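Local coordinates for glycosylation Associate Protein 2 (Streptococcus agalactiae serotype V, PDB 6OYC) that is a Gap-complex protein that probably acts in the accessory Sec pathway, in the glycosylation and export of serine-rich adhesins, at residues 119-127 against 180-188. Numbering follows the deposited sequence.
Sequences IRQFYKGLF and FSSDFYNEL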
ATOM      1  N   ILE B 119       2.055  23.365  -5.630  1.00 29.18           N
ATOM      2  CA  ILE B 119       0.694  23.847  -5.424  1.00 32.58           C
ATOM      3  C   ILE B 119      -0.317  22.842  -5.977  1.00 34.25           C
ATOM      4  O   ILE B 119      -1.303  22.499  -5.316  1.00 33.74           O
ATOM      5  CB  ILE B 119       0.526  25.233  -6.070  1.00 36.67           C
ATOM      6  CG1 ILE B 119       1.332  26.259  -5.274  1.00 31.46           C
ATOM      7  CG2 ILE B 119      -0.978  25.604  -6.207  1.00 31.86           C
ATOM      8  CD1 ILE B 119       1.740  27.444  -6.068  1.00 35.41           C
ATOM      9  N   ARG B 120      -0.077  22.350  -7.196  1.00 30.18           N
ATOM     10  CA  ARG B 120      -0.985  21.380  -7.806  1.00 34.71           C
ATOM     11  C   ARG B 120      -1.042  20.092  -6.990  1.00 32.34           C
ATOM     12  O   ARG B 120      -2.119  19.514  -6.801  1.00 33.28           O
ATOM     13  CB  ARG B 120      -0.534  21.090  -9.244  1.00 37.10           C
ATOM     14  CG  ARG B 120      -1.584  20.459 -10.135  1.00 45.07           C
ATOM     15  CD  ARG B 120      -2.739  21.426 -10.345  1.00 47.52           C
ATOM     16  NE  ARG B 120      -3.741  20.960 -11.302  1.00 50.05           N
ATOM     17  CZ  ARG B 120      -4.922  21.558 -11.470  1.00 48.80           C
ATOM     18  NH1 ARG B 120      -5.234  22.625 -10.741  1.00 45.57           N
ATOM     19  NH2 ARG B 120      -5.789  21.089 -12.353  1.00 43.93           N
ATOM     20  N   GLN B 121       0.112  19.629  -6.499  1.00 33.74           N
ATOM     21  CA  GLN B 121       0.159  18.423  -5.670  1.00 33.52           C
ATOM     22  C   GLN B 121      -0.605  18.612  -4.361  1.00 31.40           C
ATOM     23  O   GLN B 121      -1.326  17.714  -3.915  1.00 28.75           O
ATOM     24  CB  GLN B 121       1.606  18.039  -5.372  1.00 32.89           C
ATOM     25  CG  GLN B 121       2.400  17.566  -6.575  1.00 34.93           C
ATOM     26  CD  GLN B 121       3.887  17.384  -6.240  1.00 38.95           C
ATOM     27  OE1 GLN B 121       4.526  18.276  -5.689  1.00 34.30           O
ATOM     28  NE2 GLN B 121       4.425  16.224  -6.563  1.00 39.03           N
ATOM     29  N   PHE B 122      -0.423  19.758  -3.707  1.00 30.09           N
ATOM     30  CA  PHE B 122      -1.266  20.088  -2.558  1.00 30.38           C
ATOM     31  C   PHE B 122      -2.742  19.991  -2.944  1.00 32.19           C
ATOM     32  O   PHE B 122      -3.534  19.277  -2.304  1.00 30.13           O
ATOM     33  CB  PHE B 122      -0.940  21.503  -2.051  1.00 25.89           C
ATOM     34  CG  PHE B 122       0.337  21.608  -1.252  1.00 32.16           C
ATOM     35  CD1 PHE B 122       1.095  20.476  -0.948  1.00 32.24           C
ATOM     36  CD2 PHE B 122       0.769  22.849  -0.781  1.00 31.47           C
ATOM     37  CE1 PHE B 122       2.278  20.591  -0.184  1.00 33.52           C
ATOM     38  CE2 PHE B 122       1.945  22.976  -0.030  1.00 28.82           C
ATOM     39  CZ  PHE B 122       2.700  21.850   0.261  1.00 31.36           C
ATOM     40  N   TYR B 123      -3.116  20.691  -4.022  1.00 28.90           N
ATOM     41  CA  TYR B 123      -4.520  20.800  -4.411  1.00 33.15           C
ATOM     42  C   TYR B 123      -5.166  19.429  -4.606  1.00 30.37           C
ATOM     43  O   TYR B 123      -6.322  19.220  -4.232  1.00 31.54           O
ATOM     44  CB  TYR B 123      -4.639  21.620  -5.695  1.00 32.25           C
ATOM     45  CG  TYR B 123      -6.042  22.118  -5.963  1.00 36.22           C
ATOM     46  CD1 TYR B 123      -6.753  22.785  -4.974  1.00 35.01           C
ATOM     47  CD2 TYR B 123      -6.653  21.933  -7.199  1.00 36.29           C
ATOM     48  CE1 TYR B 123      -8.019  23.254  -5.194  1.00 35.71           C
ATOM     49  CE2 TYR B 123      -7.943  22.409  -7.432  1.00 39.76           C
ATOM     50  CZ  TYR B 123      -8.615  23.064  -6.415  1.00 37.05           C
ATOM     51  OH  TYR B 123      -9.881  23.540  -6.596  1.00 39.32           O
ATOM     52  N   LYS B 124      -4.442  18.473  -5.175  1.00 28.78           N
ATOM     53  CA  LYS B 124      -5.093  17.224  -5.547  1.00 33.37           C
ATOM     54  C   LYS B 124      -4.515  16.008  -4.844  1.00 33.54           C
ATOM     55  O   LYS B 124      -4.963  14.889  -5.121  1.00 32.20           O
ATOM     56  CB  LYS B 124      -5.054  17.050  -7.072  1.00 32.49           C
ATOM     57  CG  LYS B 124      -5.959  18.090  -7.784  1.00 31.68           C
ATOM     58  CD  LYS B 124      -6.448  17.614  -9.147  1.00 31.93           C
ATOM     59  CE  LYS B 124      -7.349  18.668  -9.812  1.00 35.14           C
ATOM     60  NZ  LYS B 124      -7.760  18.272 -11.215  1.00 32.79           N
ATOM     61  N   GLY B 125      -3.578  16.198  -3.903  1.00 30.80           N
ATOM     62  CA  GLY B 125      -2.879  15.072  -3.313  1.00 31.57           C
ATOM     63  C   GLY B 125      -2.958  14.952  -1.806  1.00 31.68           C
ATOM     64  O   GLY B 125      -2.331  14.054  -1.241  1.00 31.84           O
ATOM     65  N   LEU B 126      -3.727  15.820  -1.141  1.00 30.41           N
ATOM     66  CA  LEU B 126      -3.753  15.881   0.320  1.00 32.19           C
ATOM     67  C   LEU B 126      -5.075  15.379   0.896  1.00 33.41           C
ATOM     68  O   LEU B 126      -5.392  15.655   2.053  1.00 36.78           O
ATOM     69  CB  LEU B 126      -3.460  17.308   0.793  1.00 30.81           C
ATOM     70  CG  LEU B 126      -2.025  17.837   0.569  1.00 30.87           C
ATOM     71  CD1 LEU B 126      -1.833  19.315   0.961  1.00 24.27           C
ATOM     72  CD2 LEU B 126      -1.023  16.964   1.316  1.00 27.52           C
ATOM     73  N   PHE B 127      -5.856  14.652   0.106  1.00 35.49           N
ATOM     74  CA  PHE B 127      -7.130  14.136   0.587  1.00 36.78           C
ATOM     75  C   PHE B 127      -6.909  13.081   1.671  1.00 38.16           C
ATOM     76  O   PHE B 127      -5.863  12.422   1.735  1.00 34.83           O
ATOM     77  CB  PHE B 127      -7.956  13.545  -0.578  1.00 34.05           C
ATOM     78  CG  PHE B 127      -7.230  12.452  -1.360  1.00 34.74           C
ATOM     79  CD1 PHE B 127      -6.402  12.774  -2.434  1.00 31.93           C
ATOM     80  CD2 PHE B 127      -7.361  11.109  -1.000  1.00 32.92           C
ATOM     81  CE1 PHE B 127      -5.727  11.778  -3.145  1.00 30.87           C
ATOM     82  CE2 PHE B 127      -6.678  10.100  -1.696  1.00 31.67           C
ATOM     83  CZ  PHE B 127      -5.859  10.441  -2.772  1.00 33.20           C
ATOM     84  N   PHE B 180     -13.692   8.901 -12.750  1.00 30.25           N
ATOM     85  CA  PHE B 180     -12.603   9.850 -12.869  1.00 33.36           C
ATOM     86  C   PHE B 180     -12.960  11.079 -12.051  1.00 32.90           C
ATOM     87  O   PHE B 180     -13.975  11.727 -12.310  1.00 29.97           O
ATOM     88  CB  PHE B 180     -12.372  10.221 -14.336  1.00 33.03           C
ATOM     89  CG  PHE B 180     -11.208  11.139 -14.559  1.00 33.06           C
ATOM     90  CD1 PHE B 180     -11.342  12.508 -14.376  1.00 31.05           C
ATOM     91  CD2 PHE B 180      -9.983  10.628 -14.963  1.00 29.44           C
ATOM     92  CE1 PHE B 180     -10.277  13.352 -14.584  1.00 32.17           C
ATOM     93  CE2 PHE B 180      -8.914  11.467 -15.186  1.00 29.20           C
ATOM     94  CZ  PHE B 180      -9.059  12.832 -15.000  1.00 32.84           C
ATOM     95  N   SER B 181     -12.125  11.400 -11.077  1.00 34.93           N
ATOM     96  CA  SER B 181     -12.391  12.510 -10.185  1.00 33.39           C
ATOM     97  C   SER B 181     -11.690  13.771 -10.670  1.00 34.03           C
ATOM     98  O   SER B 181     -10.597  13.728 -11.246  1.00 31.40           O
ATOM     99  CB  SER B 181     -11.924  12.169  -8.768  1.00 34.70           C
ATOM    100  OG  SER B 181     -11.967  13.307  -7.914  1.00 35.55           O
ATOM    101  N   SER B 182     -12.329  14.904 -10.428  1.00 32.90           N
ATOM    102  CA  SER B 182     -11.683  16.181 -10.667  1.00 35.38           C
ATOM    103  C   SER B 182     -10.914  16.682  -9.446  1.00 34.67           C
ATOM    104  O   SER B 182     -10.211  17.694  -9.548  1.00 36.48           O
ATOM    105  CB  SER B 182     -12.723  17.221 -11.095  1.00 36.21           C
ATOM    106  OG  SER B 182     -13.843  17.165 -10.230  1.00 37.96           O
ATOM    107  N   ASP B 183     -10.993  15.985  -8.310  1.00 33.56           N
ATOM    108  CA  ASP B 183     -10.435  16.496  -7.058  1.00 34.93           C
ATOM    109  C   ASP B 183      -9.101  15.878  -6.656  1.00 33.99           C
ATOM    110  O   ASP B 183      -8.422  16.451  -5.799  1.00 33.55           O
ATOM    111  CB  ASP B 183     -11.433  16.305  -5.926  1.00 33.86           C
ATOM    112  CG  ASP B 183     -12.702  17.079  -6.162  1.00 36.90           C
ATOM    113  OD1 ASP B 183     -12.636  18.266  -6.550  1.00 39.47           O
ATOM    114  OD2 ASP B 183     -13.764  16.490  -5.984  1.00 40.21           O
ATOM    115  N   PHE B 184      -8.703  14.747  -7.247  1.00 33.30           N
ATOM    116  CA  PHE B 184      -7.395  14.162  -6.986  1.00 33.62           C
ATOM    117  C   PHE B 184      -6.849  13.565  -8.278  1.00 33.34           C
ATOM    118  O   PHE B 184      -7.509  13.578  -9.320  1.00 33.26           O
ATOM    119  CB  PHE B 184      -7.449  13.111  -5.864  1.00 32.16           C
ATOM    120  CG  PHE B 184      -8.657  12.202  -5.910  1.00 34.34           C
ATOM    121  CD1 PHE B 184      -8.724  11.153  -6.816  1.00 35.57           C
ATOM    122  CD2 PHE B 184      -9.716  12.387  -5.030  1.00 32.82           C
ATOM    123  CE1 PHE B 184      -9.839  10.298  -6.846  1.00 32.47           C
ATOM    124  CE2 PHE B 184     -10.816  11.556  -5.057  1.00 30.45           C
ATOM    125  CZ  PHE B 184     -10.879  10.505  -5.969  1.00 31.19           C
ATOM    126  N   TYR B 185      -5.619  13.063  -8.214  1.00 31.82           N
ATOM    127  CA  TYR B 185      -5.039  12.362  -9.348  1.00 28.98           C
ATOM    128  C   TYR B 185      -5.729  11.021  -9.525  1.00 31.14           C
ATOM    129  O   TYR B 185      -6.149  10.379  -8.553  1.00 30.53           O
ATOM    130  CB  TYR B 185      -3.541  12.155  -9.150  1.00 28.74           C
ATOM    131  CG  TYR B 185      -2.775  13.438  -9.094  1.00 30.22           C
ATOM    132  CD1 TYR B 185      -2.620  14.131  -7.891  1.00 32.45           C
ATOM    133  CD2 TYR B 185      -2.237  13.986 -10.248  1.00 28.55           C
ATOM    134  CE1 TYR B 185      -1.926  15.335  -7.843  1.00 31.06           C
ATOM    135  CE2 TYR B 185      -1.552  15.186 -10.220  1.00 28.88           C
ATOM    136  CZ  TYR B 185      -1.396  15.854  -9.012  1.00 34.56           C
ATOM    137  OH  TYR B 185      -0.693  17.033  -8.987  1.00 32.92           O
ATOM    138  N   ASN B 186      -5.862  10.606 -10.780  1.00 29.07           N
ATOM    139  CA  ASN B 186      -6.453   9.319 -11.120  1.00 29.73           C
ATOM    140  C   ASN B 186      -5.329   8.432 -11.619  1.00 32.65           C
ATOM    141  O   ASN B 186      -4.778   8.668 -12.699  1.00 31.90           O
ATOM    142  CB  ASN B 186      -7.555   9.470 -12.160  1.00 28.87           C
ATOM    143  CG  ASN B 186      -8.678  10.350 -11.666  1.00 30.79           C
ATOM    144  OD1 ASN B 186      -9.617   9.874 -11.034  1.00 28.56           O
ATOM    145  ND2 ASN B 186      -8.566  11.656 -11.919  1.00 29.66           N
ATOM    146  N   GLU B 187      -4.982   7.432 -10.816  1.00 31.12           N
ATOM    147  CA  GLU B 187      -3.886   6.546 -11.120  1.00 30.51           C
ATOM    148  C   GLU B 187      -4.391   5.332 -11.874  1.00 28.65           C
ATOM    149  O   GLU B 187      -5.426   4.761 -11.536  1.00 31.51           O
ATOM    150  CB  GLU B 187      -3.180   6.107  -9.833  1.00 31.06           C
ATOM    151  CG  GLU B 187      -2.220   7.129  -9.297  1.00 33.60           C
ATOM    152  CD  GLU B 187      -1.426   6.649  -8.069  1.00 36.01           C
ATOM    153  OE1 GLU B 187      -1.761   5.596  -7.478  1.00 30.49           O
ATOM    154  OE2 GLU B 187      -0.457   7.345  -7.699  1.00 37.26           O
ATOM    155  N   LEU B 188      -3.638   4.929 -12.879  1.00 29.48           N
ATOM    156  CA  LEU B 188      -3.853   3.681 -13.583  1.00 29.86           C
ATOM    157  C   LEU B 188      -2.534   2.927 -13.612  1.00 31.19           C
ATOM    158  O   LEU B 188      -1.478   3.544 -13.770  1.00 29.32           O
ATOM    159  CB  LEU B 188      -4.345   3.942 -15.021  1.00 28.42           C
ATOM    160  CG  LEU B 188      -5.615   4.789 -15.117  1.00 28.76           C
ATOM    161  CD1 LEU B 188      -5.864   5.268 -16.541  1.00 30.28           C
ATOM    162  CD2 LEU B 188      -6.803   3.994 -14.612  1.00 30.28           C
TER
HETATM  163  O   HOH W   1      -8.394  15.370 -11.206  1.00 29.11           O
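Lys124 lies alongside the turn 181-184, its CG near Asp183 O and its CE and NZ at Ser182 O. Its CB meets Tyr185 CE1 at 3.6 Å. CG is anti to its own carbonyl carbon (chi1 -69°), and the extended chain beyond carries NZ to Ser182 O, where the hydrogen bond is weak (3.0 Å). A water accepts from Lys124 NZ at 3.0 Å and lies 2.7 Å from Phe184 O, so it links the ammonium group to the turn. Glu233 and Asp235 form salt bridges with the same NZ and probably keep it charged.

The backbones come closest at Lys124 and Phe184. Phe184 CA makes a CA-H...O contact of 3.1 Å with Lys124 O. Phe184 CB sits 3.5 Å from Phe127 CE1. The two phenyl rings meet obliquely, their planes inclined by 45°, and Phe184 CD2 lies over the rim of one Phe127 face. Ser181 OG lies over the centre of the Phe184 ring.

The other parts are looser. Tyr185 OH is 3.6 Å from Arg120 O. Asp183 is exposed and its CB points away from the helix.

Ser181 OG accepts from Asp183 N, forming an ST turn. This turn joins antiparallel strands 168-180 and 185-195 and packs against the last turns of helix 115-125. That helix packs on strand 6-11, so the contact is an interface between the N-terminal parallel alpha/beta domain and the antiparallel sheets.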